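Local coordinates for FBP protein (PDB 5OFU) that probably hydrolyses fructose 1,6-bisphosphate to fructose 6-phosphate and phosphate with the help of magnesium, as a homotetramer that also binds AMP, at residues G111-F116 and W136-L141; K40-N45 and I79-Y84; S123-A128 and I249-G254. All coordinates share one frame; numbering follows the deposited sequence.

Contact 1 of 3, residues G111-F116 and W136-L141; sequences GDYLIF and WGVWRL. With AMP (adenosine monophosphate), chain E.
Tyr-113 and Arg-140 face each other as a non-hydrogen-bonded pair of an antiparallel beta hairpin, strands 113-121 and 132-140, in the large mixed sheet of the fructose-bisphosphatase fold. Their side chains run out over the AMP site, the phenol ring and guanidinium plane only 27° apart. Val-138 joins them on this face: its CG1 lies 3.6 Å from CD1 of Tyr-113, and CD1 of Ile-115 packs beside it, both aliphatic chains pointing the same way. Leu-31 of helix 27-47 packs on Ile-115 and Val-138.

On the other face, which carries Leu-114, Phe-116 and Trp-139, the side chains of Phe-116 and Trp-139 cross at about a right angle, CD2 of Phe-116 lying 3.7 Å from CZ3 of the indole. Phe-116 and Gly-137 form a hydrogen-bonded pair, with Gly-137 N 2.8 Å from Phe-116 O. Trp-139 NE1 is bonded to the carbonyl of Lys-161.

At the open end of the hairpin, away from its connecting loop, an extended Arg-140 brings NE 2.9 Å from OD2 of Asp-112 in a nearly straight salt bridge, in the guanidinium plane and on the syn side of the carboxylate. OD1 of Asp-112 binds Arg-25, itself an AMP ligand. Tyr-113 OH receives a hydrogen bond from O3' of AMP at 2.8 Å and donates one to phosphate oxygen O2P at 2.7 Å, O2P lying in the plane of the ring at its edge.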
# COMPACT_ATOMS: atom_id res chain seq x y z
N GLY A 111 16.42 -23.17 20.42
CA GLY A 111 15.42 -24.23 20.45
C GLY A 111 15.98 -25.50 19.83
O GLY A 111 17.18 -25.70 19.80
N ASP A 112 15.09 -26.35 19.33
CA ASP A 112 15.51 -27.65 18.78
C ASP A 112 15.07 -27.85 17.33
O ASP A 112 14.97 -28.99 16.87
CB ASP A 112 15.00 -28.79 19.70
CG ASP A 112 13.49 -28.88 19.73
OD1 ASP A 112 12.84 -27.83 19.89
OD2 ASP A 112 12.95 -30.00 19.65
N TYR A 113 14.83 -26.75 16.61
CA TYR A 113 14.44 -26.80 15.20
C TYR A 113 15.61 -26.44 14.30
O TYR A 113 16.39 -25.53 14.62
CB TYR A 113 13.24 -25.89 14.93
CG TYR A 113 11.97 -26.45 15.48
CD1 TYR A 113 11.36 -27.53 14.87
CD2 TYR A 113 11.36 -25.91 16.61
CE1 TYR A 113 10.19 -28.07 15.38
CE2 TYR A 113 10.18 -26.44 17.12
CZ TYR A 113 9.60 -27.54 16.49
OH TYR A 113 8.44 -28.12 16.97
N LEU A 114 15.76 -27.20 13.21
CA LEU A 114 16.71 -26.90 12.14
C LEU A 114 15.91 -26.44 10.94
O LEU A 114 14.98 -27.14 10.53
CB LEU A 114 17.51 -28.15 11.74
CG LEU A 114 18.31 -28.91 12.80
CD1 LEU A 114 17.43 -29.86 13.59
CD2 LEU A 114 19.47 -29.68 12.18
N ILE A 115 16.22 -25.25 10.42
CA ILE A 115 15.54 -24.69 9.22
C ILE A 115 16.54 -24.65 8.08
O ILE A 115 17.65 -24.14 8.22
CB ILE A 115 15.02 -23.23 9.39
CG1 ILE A 115 14.62 -22.91 10.82
CG2 ILE A 115 13.86 -22.96 8.44
CD1 ILE A 115 13.62 -23.86 11.43
N PHE A 116 16.15 -25.20 6.94
CA PHE A 116 16.94 -25.08 5.73
C PHE A 116 16.09 -24.37 4.70
O PHE A 116 14.93 -24.74 4.49
CB PHE A 116 17.41 -26.45 5.25
CG PHE A 116 18.37 -27.09 6.20
CD1 PHE A 116 19.73 -26.79 6.14
CD2 PHE A 116 17.93 -27.95 7.17
CE1 PHE A 116 20.63 -27.35 7.04
CE2 PHE A 116 18.81 -28.52 8.07
CZ PHE A 116 20.17 -28.22 8.00
N TRP A 136 11.35 -23.27 2.33
CA TRP A 136 11.94 -23.70 3.59
C TRP A 136 11.47 -25.10 3.99
O TRP A 136 10.36 -25.52 3.67
CB TRP A 136 11.64 -22.67 4.70
CG TRP A 136 10.19 -22.52 4.97
CD1 TRP A 136 9.44 -23.23 5.85
CD2 TRP A 136 9.29 -21.62 4.31
NE1 TRP A 136 8.13 -22.82 5.80
CE2 TRP A 136 8.01 -21.83 4.86
CE3 TRP A 136 9.46 -20.63 3.33
CZ2 TRP A 136 6.89 -21.11 4.46
CZ3 TRP A 136 8.33 -19.90 2.93
CH2 TRP A 136 7.06 -20.15 3.49
N GLY A 137 12.35 -25.80 4.70
CA GLY A 137 12.02 -27.06 5.35
C GLY A 137 12.43 -26.98 6.80
O GLY A 137 13.51 -26.47 7.11
N VAL A 138 11.58 -27.51 7.68
CA VAL A 138 11.83 -27.51 9.13
C VAL A 138 11.95 -28.95 9.65
O VAL A 138 11.05 -29.76 9.45
CB VAL A 138 10.70 -26.81 9.90
CG1 VAL A 138 11.04 -26.75 11.39
CG2 VAL A 138 10.46 -25.41 9.35
N TRP A 139 13.07 -29.22 10.33
CA TRP A 139 13.31 -30.49 11.00
C TRP A 139 13.45 -30.27 12.50
O TRP A 139 13.83 -29.20 12.95
CB TRP A 139 14.62 -31.13 10.50
CG TRP A 139 14.54 -31.85 9.20
CD1 TRP A 139 14.38 -33.20 9.01
CD2 TRP A 139 14.67 -31.28 7.89
NE1 TRP A 139 14.39 -33.50 7.67
CE2 TRP A 139 14.58 -32.34 6.96
CE3 TRP A 139 14.85 -29.98 7.42
CZ2 TRP A 139 14.65 -32.13 5.60
CZ3 TRP A 139 14.93 -29.78 6.06
CH2 TRP A 139 14.83 -30.85 5.17
N ARG A 140 13.16 -31.32 13.25
CA ARG A 140 13.38 -31.33 14.70
C ARG A 140 14.61 -32.19 15.03
O ARG A 140 14.85 -33.21 14.38
CB ARG A 140 12.13 -31.87 15.40
CG ARG A 140 11.95 -31.32 16.79
CD ARG A 140 10.59 -31.66 17.36
NE ARG A 140 10.54 -31.29 18.77
CZ ARG A 140 9.49 -31.46 19.56
NH1 ARG A 140 8.37 -32.04 19.12
NH2 ARG A 140 9.57 -31.07 20.83
N LEU A 141 15.38 -31.77 16.02
CA LEU A 141 16.49 -32.59 16.52
C LEU A 141 16.03 -34.00 16.91
O LEU A 141 15.02 -34.13 17.62
CB LEU A 141 17.11 -31.95 17.77
CG LEU A 141 18.17 -30.87 17.55
CD1 LEU A 141 18.48 -30.04 18.81
CD2 LEU A 141 19.42 -31.53 17.01
P AMP E . 6.49 -27.12 19.88
O1P AMP E . 5.83 -25.78 19.66
O2P AMP E . 7.93 -27.19 19.44
O3P AMP E . 6.27 -27.72 21.25
O5' AMP E . 5.61 -28.07 18.93
C5' AMP E . 5.95 -29.44 18.75
C4' AMP E . 5.25 -30.03 17.53
O4' AMP E . 3.84 -29.84 17.59
C3' AMP E . 5.69 -29.40 16.22
O3' AMP E . 6.86 -30.02 15.68
C2' AMP E . 4.49 -29.59 15.33
O2' AMP E . 4.49 -30.86 14.68
C1' AMP E . 3.33 -29.48 16.31
N9 AMP E . 2.87 -28.06 16.28
C8 AMP E . 3.15 -27.09 17.18
N7 AMP E . 2.58 -25.92 16.83
C5 AMP E . 1.93 -26.12 15.68
C6 AMP E . 1.14 -25.29 14.78
N6 AMP E . 0.93 -23.99 15.07
N1 AMP E . 0.63 -25.86 13.67
C2 AMP E . 0.83 -27.17 13.38
N3 AMP E . 1.56 -27.99 14.16
C4 AMP E . 2.13 -27.53 15.31

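Contact 2 of 3, residues K40-N45 and I79-Y84; sequences KVIEKN and IAFKAY
Val-41 and Ile-42 meet Ala-80, Phe-81 and Tyr-84 in a nearly antiparallel helix pair, 40-45 against 79-84, whose axes come within 9.8 Å at an angle of 164° between their N-to-C directions. That spacing is bridged by few side chains, in van der Waals contact, and no hydrogen bond crosses between the segments.

Val-41 spreads its two methyls over different partners. CG1, anti to the backbone N (chi1 170°), approaches CB of Ala-80 at 4.2 Å, while CG2 meets the outer end of the Tyr-84 side chain, 3.9 Å from CE2 and 3.8 Å from OH. Tyr-84 leaves its own helix toward segment 40-45, and its side chain crosses the valine obliquely. Ile-42 comes next, at the closest pairing of the backbones, with its CA 6.9 Å from CA of Ala-80. CB of Ala-80 points at the facing helix and sits 3.9 Å from CG1 of Ile-42. From there the isoleucine extends, chi2 163°, to put CD1 3.6 Å from CD2 of Phe-81, in the plane of the ring at its edge. At the end of the segment Asn-45 folds back on its own helix: ND2 donates to the carbonyl O of Val-41 at 2.9 Å, from above the carbonyl plane, and the backbone N of Asn-45 reaches the same oxygen from the opposite face.

Neighbouring subunits pack nearby: Met-54 of the third subunit touches both Val-41 and Tyr-84, and Ile-196 of the second subunit packs on Val-41, placing this helix layer at the tetramer interfaces. Within the chain the pair packs on the large sheet, with Phe-81 stacked on Phe-117 of strand 113-121 and Ile-42 resting on Tyr-173 of strand 165-173.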
# COMPACT_ATOMS: atom_id res chain seq x y z
N LYS A 40 6.70 -11.29 4.13
CA LYS A 40 6.17 -9.95 3.85
C LYS A 40 7.25 -8.92 3.60
O LYS A 40 7.12 -8.11 2.69
CB LYS A 40 5.33 -9.46 5.01
CG LYS A 40 4.02 -10.18 5.16
CD LYS A 40 3.54 -9.88 6.56
CE LYS A 40 2.10 -10.26 6.76
NZ LYS A 40 1.62 -9.53 7.95
N VAL A 41 8.30 -8.94 4.42
CA VAL A 41 9.42 -8.03 4.26
C VAL A 41 10.10 -8.27 2.92
O VAL A 41 10.34 -7.33 2.17
CB VAL A 41 10.44 -8.17 5.42
CG1 VAL A 41 11.72 -7.40 5.12
CG2 VAL A 41 9.81 -7.69 6.72
N ILE A 42 10.40 -9.53 2.62
CA ILE A 42 11.04 -9.92 1.36
C ILE A 42 10.21 -9.51 0.14
O ILE A 42 10.75 -8.96 -0.81
CB ILE A 42 11.35 -11.43 1.35
CG1 ILE A 42 12.52 -11.71 2.29
CG2 ILE A 42 11.69 -11.94 -0.05
CD1 ILE A 42 12.67 -13.16 2.68
N GLU A 43 8.92 -9.81 0.17
CA GLU A 43 7.97 -9.45 -0.89
C GLU A 43 7.93 -7.95 -1.17
O GLU A 43 7.85 -7.52 -2.32
CB GLU A 43 6.57 -9.91 -0.49
CG GLU A 43 5.54 -9.90 -1.60
CD GLU A 43 4.87 -8.56 -1.83
OE1 GLU A 43 4.73 -7.76 -0.88
OE2 GLU A 43 4.47 -8.30 -2.98
N LYS A 44 7.94 -7.15 -0.12
CA LYS A 44 7.94 -5.71 -0.26
C LYS A 44 9.19 -5.21 -1.00
O LYS A 44 9.07 -4.36 -1.86
CB LYS A 44 7.78 -5.09 1.11
CG LYS A 44 7.62 -3.58 1.16
CD LYS A 44 8.97 -2.85 1.31
CE LYS A 44 9.48 -2.91 2.75
NZ LYS A 44 10.89 -2.43 2.86
N ASN A 45 10.37 -5.74 -0.68
CA ASN A 45 11.60 -5.35 -1.39
C ASN A 45 11.62 -5.82 -2.83
O ASN A 45 12.15 -5.13 -3.69
CB ASN A 45 12.84 -5.83 -0.65
CG ASN A 45 13.06 -5.07 0.63
OD1 ASN A 45 13.57 -3.96 0.61
ND2 ASN A 45 12.68 -5.66 1.76
N ILE A 79 19.32 -11.83 4.47
CA ILE A 79 19.43 -11.08 5.73
C ILE A 79 18.11 -11.08 6.50
O ILE A 79 18.11 -11.27 7.71
CB ILE A 79 19.90 -9.61 5.48
CG1 ILE A 79 21.38 -9.57 5.09
CG2 ILE A 79 19.69 -8.72 6.71
CD1 ILE A 79 21.80 -8.31 4.36
N ALA A 80 17.01 -10.86 5.79
CA ALA A 80 15.67 -10.81 6.39
C ALA A 80 15.28 -12.15 7.00
O ALA A 80 14.87 -12.21 8.15
CB ALA A 80 14.64 -10.40 5.35
N PHE A 81 15.42 -13.21 6.21
CA PHE A 81 15.03 -14.55 6.63
C PHE A 81 15.81 -14.98 7.87
O PHE A 81 15.21 -15.49 8.81
CB PHE A 81 15.22 -15.57 5.50
CG PHE A 81 14.07 -16.52 5.37
CD1 PHE A 81 14.05 -17.70 6.09
CD2 PHE A 81 13.01 -16.22 4.54
CE1 PHE A 81 12.98 -18.57 5.97
CE2 PHE A 81 11.94 -17.08 4.41
CZ PHE A 81 11.92 -18.26 5.13
N LYS A 82 17.12 -14.78 7.86
CA LYS A 82 17.98 -15.11 9.00
C LYS A 82 17.61 -14.31 10.24
O LYS A 82 17.48 -14.87 11.32
CB LYS A 82 19.46 -14.87 8.66
CG LYS A 82 20.03 -15.86 7.67
CD LYS A 82 21.55 -15.86 7.64
CE LYS A 82 22.12 -14.55 7.11
NZ LYS A 82 23.59 -14.66 6.88
N ALA A 83 17.43 -13.00 10.09
CA ALA A 83 17.17 -12.12 11.23
C ALA A 83 15.91 -12.51 11.97
O ALA A 83 15.93 -12.63 13.19
CB ALA A 83 17.07 -10.68 10.79
N TYR A 84 14.82 -12.74 11.23
CA TYR A 84 13.54 -13.11 11.86
C TYR A 84 13.56 -14.52 12.48
O TYR A 84 12.99 -14.72 13.56
CB TYR A 84 12.38 -12.95 10.88
CG TYR A 84 11.96 -11.51 10.72
CD1 TYR A 84 11.20 -10.88 11.70
CD2 TYR A 84 12.35 -10.76 9.62
CE1 TYR A 84 10.83 -9.55 11.58
CE2 TYR A 84 11.99 -9.42 9.49
CZ TYR A 84 11.22 -8.83 10.47
OH TYR A 84 10.85 -7.50 10.36

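Contact 3 of 3, residues S123-A128 and I249-G254; sequences SSNIDA and IGSMVG. With F6P (6-O-phosphono-beta-D-fructofuranose), chain F.
The backbones approach most closely at Asn-125, which ends a short 3-10 turn, and Gly-250, their CA atoms 6.9 Å apart, where the loop leading into helix 252-262 turns at a positive phi of 98°. This contact joins the N-terminal and C-terminal domains of the fructose-bisphosphatase fold beside the sugar-phosphate site.

Asn-125 carries it with one amide group. Its CG stands beside the backbone N (chi1 -78°), directing ND2 at the facing loop, where the nitrogen donates to Ile-249 O at 3.0 Å and to Ser-251 OG at 2.8 Å. Both acceptors lie close to the amide plane, so the two N-H groups fix its rotation. The Ile-249 bond is straight at the hydrogen, yet ND2 stands 53° out of that carbonyl's plane. Water 1 bridges the two segments, donating to Asn-125 OD1 and to Ile-249 O, which thus accepts from both the water and ND2. Ser-251 OG also bonds to the carbonyl of Ser-131, tying this junction to the residue just before strand 132-140.

Tyr-262 of the fourth subunit bonds to Ser-124 O and Ala-128 N, so the turn also meets a tetramer interface. On the sugar side, Asp-121, Tyr-248 and Lys-278 are among the other ligands of fructose 6-phosphate, and the backbone N of Met-252 donates an almost straight bond of 2.8 Å to its O3.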
# COMPACT_ATOMS: atom_id res chain seq x y z
N SER A 123 16.79 -17.04 -9.08
CA SER A 123 17.62 -15.83 -9.10
C SER A 123 17.92 -15.30 -10.51
O SER A 123 18.17 -14.11 -10.66
CB SER A 123 18.94 -16.07 -8.35
OG SER A 123 19.76 -17.00 -9.04
N SER A 124 17.89 -16.17 -11.51
CA SER A 124 18.04 -15.75 -12.91
C SER A 124 16.82 -14.98 -13.45
O SER A 124 16.93 -14.32 -14.49
CB SER A 124 18.34 -16.95 -13.81
OG SER A 124 17.14 -17.60 -14.23
N ASN A 125 15.67 -15.06 -12.75
CA ASN A 125 14.45 -14.28 -13.07
C ASN A 125 14.31 -12.92 -12.34
O ASN A 125 13.33 -12.20 -12.57
CB ASN A 125 13.19 -15.12 -12.84
CG ASN A 125 12.93 -16.12 -13.96
OD1 ASN A 125 13.30 -15.92 -15.12
ND2 ASN A 125 12.26 -17.21 -13.61
N ILE A 126 15.29 -12.56 -11.50
CA ILE A 126 15.21 -11.33 -10.69
C ILE A 126 15.20 -10.08 -11.57
O ILE A 126 14.34 -9.22 -11.40
CB ILE A 126 16.34 -11.24 -9.64
CG1 ILE A 126 16.18 -12.35 -8.61
CG2 ILE A 126 16.32 -9.89 -8.94
CD1 ILE A 126 17.41 -12.59 -7.76
N ASP A 127 16.14 -9.98 -12.50
CA ASP A 127 16.26 -8.77 -13.34
C ASP A 127 15.04 -8.50 -14.22
O ASP A 127 14.71 -7.34 -14.48
CB ASP A 127 17.54 -8.82 -14.18
CG ASP A 127 18.80 -8.70 -13.34
OD1 ASP A 127 18.73 -8.24 -12.18
OD2 ASP A 127 19.90 -9.01 -13.85
N ALA A 128 14.38 -9.56 -14.68
CA ALA A 128 13.14 -9.44 -15.44
C ALA A 128 11.90 -9.22 -14.56
O ALA A 128 10.83 -8.91 -15.07
CB ALA A 128 12.94 -10.67 -16.31
N ILE A 249 8.93 -21.42 -16.40
CA ILE A 249 9.20 -20.08 -15.91
C ILE A 249 10.69 -19.89 -15.63
O ILE A 249 11.22 -18.82 -15.87
CB ILE A 249 8.35 -19.78 -14.65
CG1 ILE A 249 6.85 -19.78 -14.99
CG2 ILE A 249 8.74 -18.44 -14.01
CD1 ILE A 249 5.94 -19.87 -13.77
N GLY A 250 11.36 -20.92 -15.11
CA GLY A 250 12.77 -20.82 -14.68
C GLY A 250 12.96 -20.59 -13.18
O GLY A 250 14.09 -20.42 -12.72
N SER A 251 11.86 -20.53 -12.43
CA SER A 251 11.89 -20.52 -10.97
C SER A 251 11.12 -21.73 -10.51
O SER A 251 9.94 -21.88 -10.84
CB SER A 251 11.24 -19.25 -10.42
OG SER A 251 11.82 -18.10 -11.03
N MET A 252 11.79 -22.60 -9.77
CA MET A 252 11.19 -23.83 -9.27
C MET A 252 9.89 -23.56 -8.49
O MET A 252 8.92 -24.29 -8.65
CB MET A 252 12.19 -24.57 -8.37
CG MET A 252 11.70 -25.95 -7.97
SD MET A 252 12.51 -26.59 -6.50
CE MET A 252 11.89 -28.28 -6.50
N VAL A 253 9.87 -22.50 -7.68
CA VAL A 253 8.70 -22.16 -6.88
C VAL A 253 7.54 -21.76 -7.78
O VAL A 253 6.42 -22.20 -7.55
CB VAL A 253 9.00 -21.07 -5.84
CG1 VAL A 253 7.74 -20.68 -5.08
CG2 VAL A 253 10.03 -21.57 -4.84
N GLY A 254 7.81 -20.97 -8.81
CA GLY A 254 6.79 -20.63 -9.80
C GLY A 254 6.24 -21.84 -10.54
O GLY A 254 5.03 -22.01 -10.63
O1 F6P F . 19.00 -22.92 -8.63
C1 F6P F . 17.62 -23.30 -8.50
C2 F6P F . 16.83 -22.71 -9.66
O2 F6P F . 16.90 -21.28 -9.58
C3 F6P F . 15.37 -23.17 -9.68
O3 F6P F . 14.47 -22.18 -9.19
C4 F6P F . 15.07 -23.49 -11.13
O4 F6P F . 14.21 -24.62 -11.29
C5 F6P F . 16.43 -23.77 -11.73
O5 F6P F . 17.41 -23.15 -10.89
C6 F6P F . 16.54 -23.22 -13.13
O6 F6P F . 17.70 -23.82 -13.70
P F6P F . 18.04 -23.72 -15.27
O1P F6P F . 18.52 -22.30 -15.45
O2P F6P F . 16.73 -24.05 -15.96
O3P F6P F . 19.14 -24.73 -15.40
O HOH W 1 11.61 -16.66 -17.43

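How the contacts relate
From the N terminus, helix 27-47 supplies 40-45 and helix 73-87 returns to it, so contact 2 closes a loop before either other contact opens. Contact 1 opens next, and before its hairpin closes at 136-141 the chain passes through 123-128, the first half of contact 3. Contacts 1 and 3 therefore cross: 249-254 answers much later, from the C-terminal domain. Contacts 1 and 2 meet directly, CE3 of Trp-136 lying 3.9 Å from CZ of Phe-81, which joins the helix layer to the sheet. Contact 3, its centre about 26 Å from that of contact 1, ties the two domains together at the fructose 6-phosphate site, opposite the AMP end across the chain's centre.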